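Local atomic coordinates of bromo domain-containing protein (Trypanosoma brucei brucei, PDB entry 5KO4), a protein that is of unknown function but carries a bromodomain, a four-helix module that in related proteins recognises acetylated lysine, and so probably binds acetyl-lysine marks. Residues H43-D48 with M69-Q74; P35-I40 with Y77-E82; S6-C11 with T55-T60. One frame throughout, in Å; residues are numbered along the deposited sequence. Where two conformers were deposited one is given.

From the N terminus, S6-C11 starts helix 8-21 and waits 44 residues for T55-T60, the end of helix 47-55 and the loop after it; their meeting, contact 3, closes the first loop. Inside that loop the chain lays down P35-I40 and then H43-D48, both of which find partners further on, along helix 62-80. H43-D48 meets M69-Q74 in the middle of that helix (contact 1), and P35-I40 meets Y77-E82 at its end (contact 2), so contact 1 is nested within contact 2, while contact 3 crosses both. Contacts 1 and 2 touch; contacts 2 and 3 lie on opposite sides of the chain's centre, about 29 Å apart between centres.

Contact 1: residues H43-D48 with M69-Q74; sequences HPMWWD and MRLVVQ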
loop_
_atom_site.group_PDB
_atom_site.type_symbol
_atom_site.label_atom_id
_atom_site.label_comp_id
_atom_site.label_asym_id
_atom_site.label_seq_id
_atom_site.Cartn_x
_atom_site.Cartn_y
_atom_site.Cartn_z
ATOM N N HIS A 43 14.271 -2.275 -9.226
ATOM C CA HIS A 43 14.088 -1.075 -10.018
ATOM C C HIS A 43 12.706 -0.419 -9.756
ATOM O O HIS A 43 11.782 -0.560 -10.562
ATOM C CB HIS A 43 14.244 -1.457 -11.492
ATOM C CG HIS A 43 14.479 -0.312 -12.411
ATOM N ND1 HIS A 43 14.629 -0.513 -13.765
ATOM C CD2 HIS A 43 14.543 1.014 -12.155
ATOM C CE1 HIS A 43 14.818 0.682 -14.287
ATOM N NE2 HIS A 43 14.752 1.634 -13.357
ATOM N N PRO A 44 12.567 0.358 -8.656
ATOM C CA PRO A 44 11.269 1.002 -8.368
ATOM C C PRO A 44 10.844 1.958 -9.470
ATOM O O PRO A 44 11.697 2.572 -10.120
ATOM C CB PRO A 44 11.537 1.751 -7.055
ATOM C CG PRO A 44 12.646 1.005 -6.416
ATOM C CD PRO A 44 13.527 0.605 -7.564
ATOM N N MET A 45 9.528 2.031 -9.731
ATOM C CA MET A 45 8.984 2.858 -10.792
ATOM C C MET A 45 7.598 3.283 -10.394
ATOM O O MET A 45 6.903 2.541 -9.696
ATOM C CB MET A 45 8.958 2.060 -12.107
ATOM C CG MET A 45 8.645 2.892 -13.358
ATOM S SD MET A 45 9.673 4.354 -13.606
ATOM C CE MET A 45 11.318 3.626 -13.500
ATOM N N TRP A 46 7.201 4.481 -10.783
ATOM C CA TRP A 46 5.907 5.007 -10.390
ATOM C C TRP A 46 5.437 6.035 -11.423
ATOM O O TRP A 46 6.235 6.521 -12.206
ATOM C CB TRP A 46 5.991 5.599 -8.976
ATOM C CG TRP A 46 7.024 6.674 -8.795
ATOM C CD1 TRP A 46 6.792 8.015 -8.783
ATOM C CD2 TRP A 46 8.408 6.508 -8.448
ATOM N NE1 TRP A 46 7.948 8.696 -8.517
ATOM C CE2 TRP A 46 8.952 7.798 -8.276
ATOM C CE3 TRP A 46 9.233 5.400 -8.232
ATOM C CZ2 TRP A 46 10.284 8.008 -7.958
ATOM C CZ3 TRP A 46 10.565 5.615 -7.927
ATOM C CH2 TRP A 46 11.083 6.908 -7.823
ATOM N N TRP A 47 4.117 6.307 -11.491
ATOM C CA TRP A 47 3.610 7.137 -12.575
ATOM C C TRP A 47 4.233 8.525 -12.622
ATOM O O TRP A 47 4.489 9.018 -13.724
ATOM C CB TRP A 47 2.087 7.318 -12.535
ATOM C CG TRP A 47 1.268 6.070 -12.296
ATOM C CD1 TRP A 47 0.230 5.942 -11.423
ATOM C CD2 TRP A 47 1.334 4.832 -13.022
ATOM N NE1 TRP A 47 -0.327 4.691 -11.526
ATOM C CE2 TRP A 47 0.336 3.984 -12.497
ATOM C CE3 TRP A 47 2.119 4.364 -14.088
ATOM C CZ2 TRP A 47 0.189 2.656 -12.914
ATOM C CZ3 TRP A 47 1.937 3.062 -14.536
ATOM C CH2 TRP A 47 1.023 2.210 -13.918
ATOM N N ASP A 48 4.430 9.180 -11.481
ATOM C CA ASP A 48 4.966 10.550 -11.519
ATOM C C ASP A 48 6.383 10.574 -12.101
ATOM O O ASP A 48 6.773 11.576 -12.713
ATOM C CB ASP A 48 4.957 11.204 -10.131
ATOM C CG ASP A 48 3.575 11.505 -9.590
ATOM O OD1 ASP A 48 2.596 11.428 -10.372
ATOM O OD2 ASP A 48 3.465 11.824 -8.377
ATOM N N MET A 69 6.287 1.558 -18.065
ATOM C CA MET A 69 4.908 1.323 -17.683
ATOM C C MET A 69 4.705 -0.104 -17.213
ATOM O O MET A 69 4.071 -0.332 -16.173
ATOM C CB MET A 69 3.996 1.608 -18.870
ATOM C CG MET A 69 3.981 3.083 -19.300
ATOM S SD MET A 69 3.070 4.139 -18.149
ATOM C CE MET A 69 1.403 3.698 -18.562
ATOM N N ARG A 70 5.273 -1.069 -17.937
ATOM C CA ARG A 70 5.165 -2.481 -17.574
ATOM C C ARG A 70 5.879 -2.744 -16.252
ATOM O O ARG A 70 5.463 -3.596 -15.472
ATOM C CB ARG A 70 5.751 -3.365 -18.689
ATOM C CG ARG A 70 4.862 -3.448 -19.911
ATOM C CD ARG A 70 5.517 -4.182 -21.054
ATOM N NE ARG A 70 4.598 -4.319 -22.184
ATOM C CZ ARG A 70 4.945 -4.736 -23.398
ATOM N NH1 ARG A 70 6.207 -5.065 -23.662
ATOM N NH2 ARG A 70 4.037 -4.817 -24.359
ATOM N N LEU A 71 6.959 -2.021 -15.992
ATOM C CA LEU A 71 7.724 -2.200 -14.757
ATOM C C LEU A 71 6.900 -1.825 -13.501
ATOM O O LEU A 71 7.004 -2.488 -12.462
ATOM C CB LEU A 71 8.976 -1.334 -14.843
ATOM C CG LEU A 71 9.915 -1.333 -13.670
ATOM C CD1 LEU A 71 10.403 -2.753 -13.343
ATOM C CD2 LEU A 71 11.073 -0.401 -13.944
ATOM N N VAL A 72 6.051 -0.799 -13.597
ATOM C CA VAL A 72 5.242 -0.410 -12.438
ATOM C C VAL A 72 4.364 -1.578 -12.014
ATOM O O VAL A 72 4.281 -1.922 -10.826
ATOM C CB VAL A 72 4.363 0.816 -12.750
ATOM C CG1 VAL A 72 3.442 1.144 -11.578
ATOM C CG2 VAL A 72 5.210 2.026 -13.104
ATOM N N VAL A 73 3.696 -2.187 -12.985
ATOM C CA VAL A 73 2.751 -3.253 -12.649
ATOM C C VAL A 73 3.495 -4.552 -12.280
ATOM O O VAL A 73 3.087 -5.221 -11.323
ATOM C CB VAL A 73 1.667 -3.479 -13.741
ATOM C CG1 VAL A 73 0.860 -2.205 -13.961
ATOM C CG2 VAL A 73 2.254 -3.975 -15.059
ATOM N N GLN A 74 4.611 -4.880 -12.954
ATOM C CA GLN A 74 5.359 -6.068 -12.567
ATOM C C GLN A 74 5.955 -5.906 -11.158
ATOM O O GLN A 74 5.972 -6.867 -10.384
ATOM C CB GLN A 74 6.455 -6.397 -13.569
ATOM C CG GLN A 74 7.084 -7.781 -13.342
ATOM C CD GLN A 74 6.049 -8.878 -13.425
ATOM O OE1 GLN A 74 5.273 -8.968 -14.395
ATOM N NE2 GLN A 74 5.996 -9.756 -12.417
#
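W47 meets three side chains of a single helix with its one indole: V72 over a face, V73 at an edge and M69 obliquely. The V72 methyl CG1 makes a CH-pi contact, 3.8 Å from the centroid of the six-membered ring and 21° off its normal, displaced toward the rim so that its nearest carbon is CH2 of W47. With V72 CG1 anti to the backbone N (chi1 175°), the second methyl, CG2, is left to fill the angle between W47 and M45; it lies 3.7 Å from W47 CZ3 and 3.6 Å from M45 CG. M69 is bent at both chi2 and chi3, and its SD comes within 3.9 Å of W47 CZ3, a Met-aromatic contact of oblique geometry. The indole NE1 is hydrogen-bonded to OD2 of D22, while I93 of helix 85-104 and V18 of helix 8-21 also pack on the W47 side chain.

Further along, L71 takes over. Its CD2 is 3.7 Å from M45 CB and 3.5 Å from H43 O, and it also lies over the H43 imidazole, although that ring was modelled in two conformers and its exact place is less certain. No hydrogen bond links the two segments; H43 O is instead bonded by N75 ND2. This is apolar packing near the middle of the domain, where the end of the ZA loop, the long connection between helices 8-21 and 47-55, and the start of helix 47-55 dock on helix 62-80 in the bromodomain's left-handed four-helix bundle.

Contact 2: residues P35-I40 with Y77-E82; sequences PDYRMI and YDYNRE
Y79 carries this contact, meeting Y37 and I40 with its ring and P35 with its hydroxyl. Its CG is anti to the backbone N (chi1 -177°), which starts the ring outward from helix 62-80. OH donates a hydrogen bond of 2.7 Å to P35 O, arriving in the carbonyl plane on a lone pair with a C=O...donor angle of 137°. P35 O also lies near the phenol plane, at the ring edge. Y37 comes over one face of that ring: its CD1 is 3.5 Å from Y79 CE1, displaced toward the rim, and the two ring planes are inclined at 44°, an oblique pair. I40 adds its CG2 methyl, 4.1 Å from D78 O and 4.2 Å from Y79 CA, obliquely placed to the ring.

In bromodomains a tyrosine of the ZA loop and an asparagine ending the third bundle helix line the acetyl-lysine pocket; Y37 and N80 are consistent with those positions, Y79 with the residue just before the asparagine. The contact joins helix 37-40 to the last turn of helix 62-80. L34 and, from the second subunit, P85 pack on Y79; after N80 the chain turns, through the short loop to S84, into its own helix 85-104.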
loop_
_atom_site.group_PDB
_atom_site.type_symbol
_atom_site.label_atom_id
_atom_site.label_comp_id
_atom_site.label_asym_id
_atom_site.label_seq_id
_atom_site.Cartn_x
_atom_site.Cartn_y
_atom_site.Cartn_z
ATOM N N PRO A 35 7.876 -1.150 3.584
ATOM C CA PRO A 35 8.766 -2.112 4.261
ATOM C C PRO A 35 9.452 -3.073 3.292
ATOM O O PRO A 35 8.800 -3.642 2.412
ATOM C CB PRO A 35 7.837 -2.855 5.228
ATOM C CG PRO A 35 6.452 -2.435 4.874
ATOM C CD PRO A 35 6.540 -1.119 4.203
ATOM N N ASP A 36 10.795 -3.178 3.408
ATOM C CA ASP A 36 11.647 -4.063 2.606
ATOM C C ASP A 36 11.537 -3.801 1.088
ATOM O O ASP A 36 11.917 -4.667 0.301
ATOM C CB ASP A 36 11.301 -5.543 2.877
ATOM C CG ASP A 36 11.414 -5.965 4.328
ATOM O OD1 ASP A 36 12.319 -5.462 5.018
ATOM O OD2 ASP A 36 10.620 -6.842 4.756
ATOM N N TYR A 37 11.062 -2.622 0.667
ATOM C CA TYR A 37 10.808 -2.407 -0.758
ATOM C C TYR A 37 12.079 -2.490 -1.593
ATOM O O TYR A 37 12.086 -3.176 -2.614
ATOM C CB TYR A 37 10.118 -1.068 -1.015
ATOM C CG TYR A 37 9.396 -1.041 -2.333
ATOM C CD1 TYR A 37 8.108 -1.542 -2.450
ATOM C CD2 TYR A 37 10.046 -0.647 -3.495
ATOM C CE1 TYR A 37 7.459 -1.594 -3.678
ATOM C CE2 TYR A 37 9.421 -0.719 -4.729
ATOM C CZ TYR A 37 8.118 -1.177 -4.817
ATOM O OH TYR A 37 7.523 -1.272 -6.047
ATOM N N ARG A 38 13.157 -1.847 -1.145
ATOM C CA ARG A 38 14.430 -1.832 -1.897
ATOM C C ARG A 38 15.117 -3.204 -1.866
ATOM O O ARG A 38 15.918 -3.491 -2.757
ATOM C CB ARG A 38 15.380 -0.759 -1.353
ATOM C CG ARG A 38 14.825 0.657 -1.436
ATOM C CD ARG A 38 15.843 1.671 -0.937
ATOM N NE ARG A 38 15.227 2.952 -0.581
ATOM C CZ ARG A 38 14.624 3.214 0.581
ATOM N NH1 ARG A 38 14.527 2.273 1.518
ATOM N NH2 ARG A 38 14.104 4.414 0.809
ATOM N N MET A 39 14.801 -4.052 -0.869
ATOM C CA MET A 39 15.338 -5.416 -0.778
ATOM C C MET A 39 14.664 -6.349 -1.799
ATOM O O MET A 39 15.286 -7.291 -2.283
ATOM C CB MET A 39 15.114 -5.969 0.647
ATOM C CG MET A 39 15.740 -7.325 0.892
ATOM S SD MET A 39 15.501 -7.867 2.602
ATOM C CE MET A 39 13.942 -8.763 2.443
ATOM N N ILE A 40 13.386 -6.113 -2.089
ATOM C CA ILE A 40 12.596 -6.983 -2.945
ATOM C C ILE A 40 12.589 -6.486 -4.393
ATOM O O ILE A 40 12.635 -7.304 -5.315
ATOM C CB ILE A 40 11.143 -7.056 -2.370
ATOM C CG1 ILE A 40 11.149 -7.709 -0.950
ATOM C CG2 ILE A 40 10.194 -7.819 -3.306
ATOM C CD1 ILE A 40 11.452 -9.220 -0.921
ATOM N N TYR A 77 3.294 -6.866 -8.774
ATOM C CA TYR A 77 3.113 -8.307 -8.653
ATOM C C TYR A 77 4.214 -8.911 -7.824
ATOM O O TYR A 77 3.950 -9.797 -7.014
ATOM C CB TYR A 77 3.047 -8.993 -10.024
ATOM C CG TYR A 77 2.078 -8.378 -11.020
ATOM C CD1 TYR A 77 0.936 -7.706 -10.595
ATOM C CD2 TYR A 77 2.365 -8.366 -12.378
ATOM C CE1 TYR A 77 0.089 -7.067 -11.505
ATOM C CE2 TYR A 77 1.529 -7.729 -13.292
ATOM C CZ TYR A 77 0.413 -7.048 -12.844
ATOM O OH TYR A 77 -0.413 -6.393 -13.731
ATOM N N ASP A 78 5.437 -8.445 -7.990
ATOM C CA ASP A 78 6.564 -9.034 -7.276
ATOM C C ASP A 78 6.529 -8.687 -5.786
ATOM O O ASP A 78 6.854 -9.535 -4.972
ATOM C CB ASP A 78 7.880 -8.567 -7.900
ATOM C CG ASP A 78 8.082 -9.076 -9.326
ATOM O OD1 ASP A 78 7.235 -9.865 -9.804
ATOM O OD2 ASP A 78 9.039 -8.630 -9.979
ATOM N N TYR A 79 6.120 -7.478 -5.424
ATOM C CA TYR A 79 6.111 -7.060 -4.030
ATOM C C TYR A 79 4.889 -7.618 -3.281
ATOM O O TYR A 79 5.017 -8.144 -2.173
ATOM C CB TYR A 79 6.124 -5.525 -3.958
ATOM C CG TYR A 79 6.194 -4.982 -2.551
ATOM C CD1 TYR A 79 7.395 -4.947 -1.860
ATOM C CD2 TYR A 79 5.071 -4.441 -1.938
ATOM C CE1 TYR A 79 7.477 -4.400 -0.585
ATOM C CE2 TYR A 79 5.123 -3.954 -0.643
ATOM C CZ TYR A 79 6.334 -3.903 0.025
ATOM O OH TYR A 79 6.353 -3.388 1.298
ATOM N N ASN A 80 3.701 -7.479 -3.870
ATOM C CA ASN A 80 2.455 -7.889 -3.213
ATOM C C ASN A 80 2.029 -9.323 -3.525
ATOM O O ASN A 80 1.087 -9.826 -2.908
ATOM C CB ASN A 80 1.347 -6.959 -3.653
ATOM C CG ASN A 80 1.634 -5.526 -3.277
ATOM O OD1 ASN A 80 1.631 -5.179 -2.103
ATOM N ND2 ASN A 80 1.951 -4.670 -4.265
ATOM N N ARG A 81 2.723 -9.968 -4.480
ATOM C CA ARG A 81 2.394 -11.274 -5.068
ATOM C C ARG A 81 1.354 -11.068 -6.149
ATOM O O ARG A 81 0.590 -10.095 -6.128
ATOM C CB ARG A 81 1.943 -12.335 -4.056
ATOM C CG ARG A 81 2.927 -12.548 -2.898
ATOM C CD ARG A 81 4.325 -13.001 -3.316
ATOM N NE ARG A 81 4.293 -14.367 -3.840
ATOM C CZ ARG A 81 5.322 -15.207 -3.868
ATOM N NH1 ARG A 81 6.507 -14.837 -3.389
ATOM N NH2 ARG A 81 5.170 -16.435 -4.352
ATOM N N GLU A 82 1.337 -11.976 -7.113
ATOM C CA GLU A 82 0.509 -11.868 -8.313
ATOM C C GLU A 82 -0.946 -11.884 -7.989
ATOM O O GLU A 82 -1.696 -11.067 -8.520
ATOM C CB GLU A 82 0.816 -13.020 -9.267
ATOM C CG GLU A 82 2.252 -13.049 -9.774
ATOM C CD GLU A 82 2.508 -12.445 -11.137
ATOM O OE1 GLU A 82 1.538 -12.226 -11.907
ATOM O OE2 GLU A 82 3.699 -12.233 -11.457
#

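Contact 3: residues S6-C11 with T55-T60; sequences SFYKQC and TRYEYT. With SO4 (sulfate ion), chain C.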
loop_
_atom_site.group_PDB
_atom_site.type_symbol
_atom_site.label_atom_id
_atom_site.label_comp_id
_atom_site.label_asym_id
_atom_site.label_seq_id
_atom_site.Cartn_x
_atom_site.Cartn_y
_atom_site.Cartn_z
ATOM N N SER A 6 5.963 9.111 -34.947
ATOM C CA SER A 6 5.817 9.883 -33.717
ATOM C C SER A 6 5.078 9.084 -32.655
ATOM O O SER A 6 4.347 8.146 -32.970
ATOM C CB SER A 6 5.099 11.194 -33.988
ATOM O OG SER A 6 3.819 10.996 -34.558
ATOM N N PHE A 7 5.312 9.412 -31.386
ATOM C CA PHE A 7 4.727 8.611 -30.318
ATOM C C PHE A 7 4.471 9.382 -29.004
ATOM O O PHE A 7 3.753 8.856 -28.169
ATOM C CB PHE A 7 5.641 7.411 -30.021
ATOM C CG PHE A 7 7.021 7.783 -29.548
ATOM C CD1 PHE A 7 8.024 8.088 -30.454
ATOM C CD2 PHE A 7 7.332 7.786 -28.199
ATOM C CE1 PHE A 7 9.304 8.422 -30.008
ATOM C CE2 PHE A 7 8.607 8.122 -27.762
ATOM C CZ PHE A 7 9.572 8.467 -28.666
ATOM N N TYR A 8 5.054 10.572 -28.778
ATOM C CA TYR A 8 4.877 11.236 -27.474
ATOM C C TYR A 8 3.411 11.555 -27.170
ATOM O O TYR A 8 2.974 11.399 -26.025
ATOM C CB TYR A 8 5.703 12.522 -27.387
ATOM C CG TYR A 8 7.044 12.302 -26.735
ATOM C CD1 TYR A 8 8.062 11.641 -27.401
ATOM C CD2 TYR A 8 7.261 12.660 -25.413
ATOM C CE1 TYR A 8 9.298 11.412 -26.793
ATOM C CE2 TYR A 8 8.481 12.416 -24.788
ATOM C CZ TYR A 8 9.488 11.776 -25.476
ATOM O OH TYR A 8 10.685 11.548 -24.831
ATOM N N LYS A 9 2.663 12.017 -28.165
ATOM C CA LYS A 9 1.258 12.331 -27.971
ATOM C C LYS A 9 0.509 11.113 -27.419
ATOM O O LYS A 9 -0.257 11.237 -26.466
ATOM C CB LYS A 9 0.635 12.785 -29.302
ATOM C CG LYS A 9 -0.847 13.110 -29.213
ATOM C CD LYS A 9 -1.375 13.592 -30.543
ATOM C CE LYS A 9 -2.879 13.730 -30.524
ATOM N NZ LYS A 9 -3.386 14.313 -31.792
ATOM N N GLN A 10 0.772 9.934 -27.989
ATOM C CA GLN A 10 0.083 8.715 -27.583
ATOM C C GLN A 10 0.577 8.250 -26.218
ATOM O O GLN A 10 -0.229 7.798 -25.406
ATOM C CB GLN A 10 0.265 7.612 -28.623
ATOM C CG GLN A 10 -0.500 7.881 -29.938
ATOM C CD GLN A 10 0.137 8.956 -30.785
ATOM O OE1 GLN A 10 1.345 9.094 -30.818
ATOM N NE2 GLN A 10 -0.660 9.729 -31.501
ATOM N N CYS A 11 1.868 8.375 -25.933
ATOM C CA CYS A 11 2.358 7.961 -24.627
ATOM C C CYS A 11 1.762 8.834 -23.540
ATOM O O CYS A 11 1.347 8.326 -22.492
ATOM C CB CYS A 11 3.874 7.998 -24.585
ATOM S SG CYS A 11 4.671 6.778 -25.667
ATOM N N THR A 55 8.213 14.565 -19.821
ATOM C CA THR A 55 8.508 15.990 -19.831
ATOM C C THR A 55 9.973 16.247 -20.190
ATOM O O THR A 55 10.270 17.162 -20.944
ATOM C CB THR A 55 8.164 16.600 -18.472
ATOM O OG1 THR A 55 6.781 16.374 -18.215
ATOM C CG2 THR A 55 8.461 18.111 -18.404
ATOM N N ARG A 56 10.887 15.417 -19.692
ATOM C CA ARG A 56 12.308 15.628 -19.910
ATOM C C ARG A 56 12.843 14.945 -21.191
ATOM O O ARG A 56 14.065 14.908 -21.400
ATOM C CB ARG A 56 13.073 15.118 -18.699
ATOM C CG ARG A 56 12.780 15.924 -17.455
ATOM C CD ARG A 56 13.393 15.252 -16.262
ATOM N NE ARG A 56 13.216 16.015 -15.030
ATOM C CZ ARG A 56 13.950 17.071 -14.687
ATOM N NH1 ARG A 56 14.875 17.544 -15.513
ATOM N NH2 ARG A 56 13.744 17.679 -13.526
ATOM N N TYR A 57 11.933 14.462 -22.068
ATOM C CA TYR A 57 12.271 13.777 -23.319
ATOM C C TYR A 57 13.235 12.603 -23.111
ATOM O O TYR A 57 14.079 12.353 -23.975
ATOM C CB TYR A 57 12.914 14.740 -24.336
ATOM C CG TYR A 57 12.017 15.804 -24.903
ATOM C CD1 TYR A 57 10.819 15.470 -25.530
ATOM C CD2 TYR A 57 12.463 17.111 -25.031
ATOM C CE1 TYR A 57 10.035 16.435 -26.151
ATOM C CE2 TYR A 57 11.709 18.074 -25.684
ATOM C CZ TYR A 57 10.494 17.735 -26.242
ATOM O OH TYR A 57 9.753 18.688 -26.879
ATOM N N GLU A 58 13.097 11.865 -22.007
ATOM C CA GLU A 58 14.031 10.775 -21.733
ATOM C C GLU A 58 13.694 9.514 -22.578
ATOM O O GLU A 58 14.513 8.605 -22.652
ATOM C CB GLU A 58 14.046 10.434 -20.246
ATOM C CG GLU A 58 14.593 11.548 -19.360
ATOM C CD GLU A 58 14.741 11.151 -17.897
ATOM O OE1 GLU A 58 14.904 9.945 -17.644
ATOM O OE2 GLU A 58 14.583 12.019 -17.002
ATOM N N TYR A 59 12.513 9.469 -23.215
ATOM C CA TYR A 59 12.115 8.363 -24.076
ATOM C C TYR A 59 12.442 8.696 -25.521
ATOM O O TYR A 59 12.047 9.756 -26.018
ATOM C CB TYR A 59 10.622 8.085 -23.903
ATOM C CG TYR A 59 10.281 7.685 -22.489
ATOM C CD1 TYR A 59 10.840 6.554 -21.912
ATOM C CD2 TYR A 59 9.357 8.407 -21.739
ATOM C CE1 TYR A 59 10.557 6.196 -20.601
ATOM C CE2 TYR A 59 9.068 8.060 -20.423
ATOM C CZ TYR A 59 9.669 6.954 -19.854
ATOM O OH TYR A 59 9.360 6.587 -18.567
ATOM N N THR A 60 13.212 7.838 -26.182
ATOM C CA THR A 60 13.570 8.063 -27.573
ATOM C C THR A 60 12.830 7.115 -28.488
ATOM O O THR A 60 12.945 7.235 -29.700
ATOM C CB THR A 60 15.073 7.941 -27.777
ATOM O OG1 THR A 60 15.465 6.588 -27.549
ATOM C CG2 THR A 60 15.847 8.874 -26.871
HETATM S S SO4 C . 4.104 14.036 -31.255
HETATM O O1 SO4 C . 3.706 14.021 -32.680
HETATM O O2 SO4 C . 3.254 15.034 -30.603
HETATM O O3 SO4 C . 5.502 14.372 -31.154
HETATM O O4 SO4 C . 3.882 12.699 -30.676
#
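F7 CG stands between its backbone N and carbonyl carbon (chi1 61°), whereas Y8 CG is turned away from any staggered position (chi1 -95°); both rings lie against the loop at Y57-T60. F7 is the N-cap of helix 8-21 and Y8 its first residue, and they pack on the loop between helices 47-55 and 62-80 of the bromodomain bundle. That loop begins with a Schellman motif: Y57, with positive phi, is the C-prime residue, and the bonds E58 N to R53 O and Y57 N to L54 O end helix 47-55.

Y8 does most of the work. Its OH gives Y59 O a short hydrogen bond of 2.5 Å, in the carbonyl plane and on a lone pair. The same hydroxyl also lies 3.1 Å from Y57 CA, a close packing contact. Y57 turns an edge of its ring to the face of Y8, a T-shaped pair with centroids 5.6 Å apart; the atoms that lead are Y57 CD1 and Y8 CE2. Y59 contributes its carbonyl and CB here, while its phenol leads away into the bundle and bonds D68 through OH.

F7 lies alongside, with CD1 of its neighbour Y8 over one face of its ring. The tip of that ring meets the loop backbone, CZ being 3.5 Å from T60 C, and Y59 O sits at its edge. P62 and L105 also pack against this phenylalanine, bringing in the start of helix 62-80 and the chain's C-terminal end.

A sulfate ion, probably from the crystallisation liquor, sits at the start of helix 8-21, where K9 N donates a nearly straight 2.9 Å hydrogen bond to sulfate O4 (170° at the hydrogen).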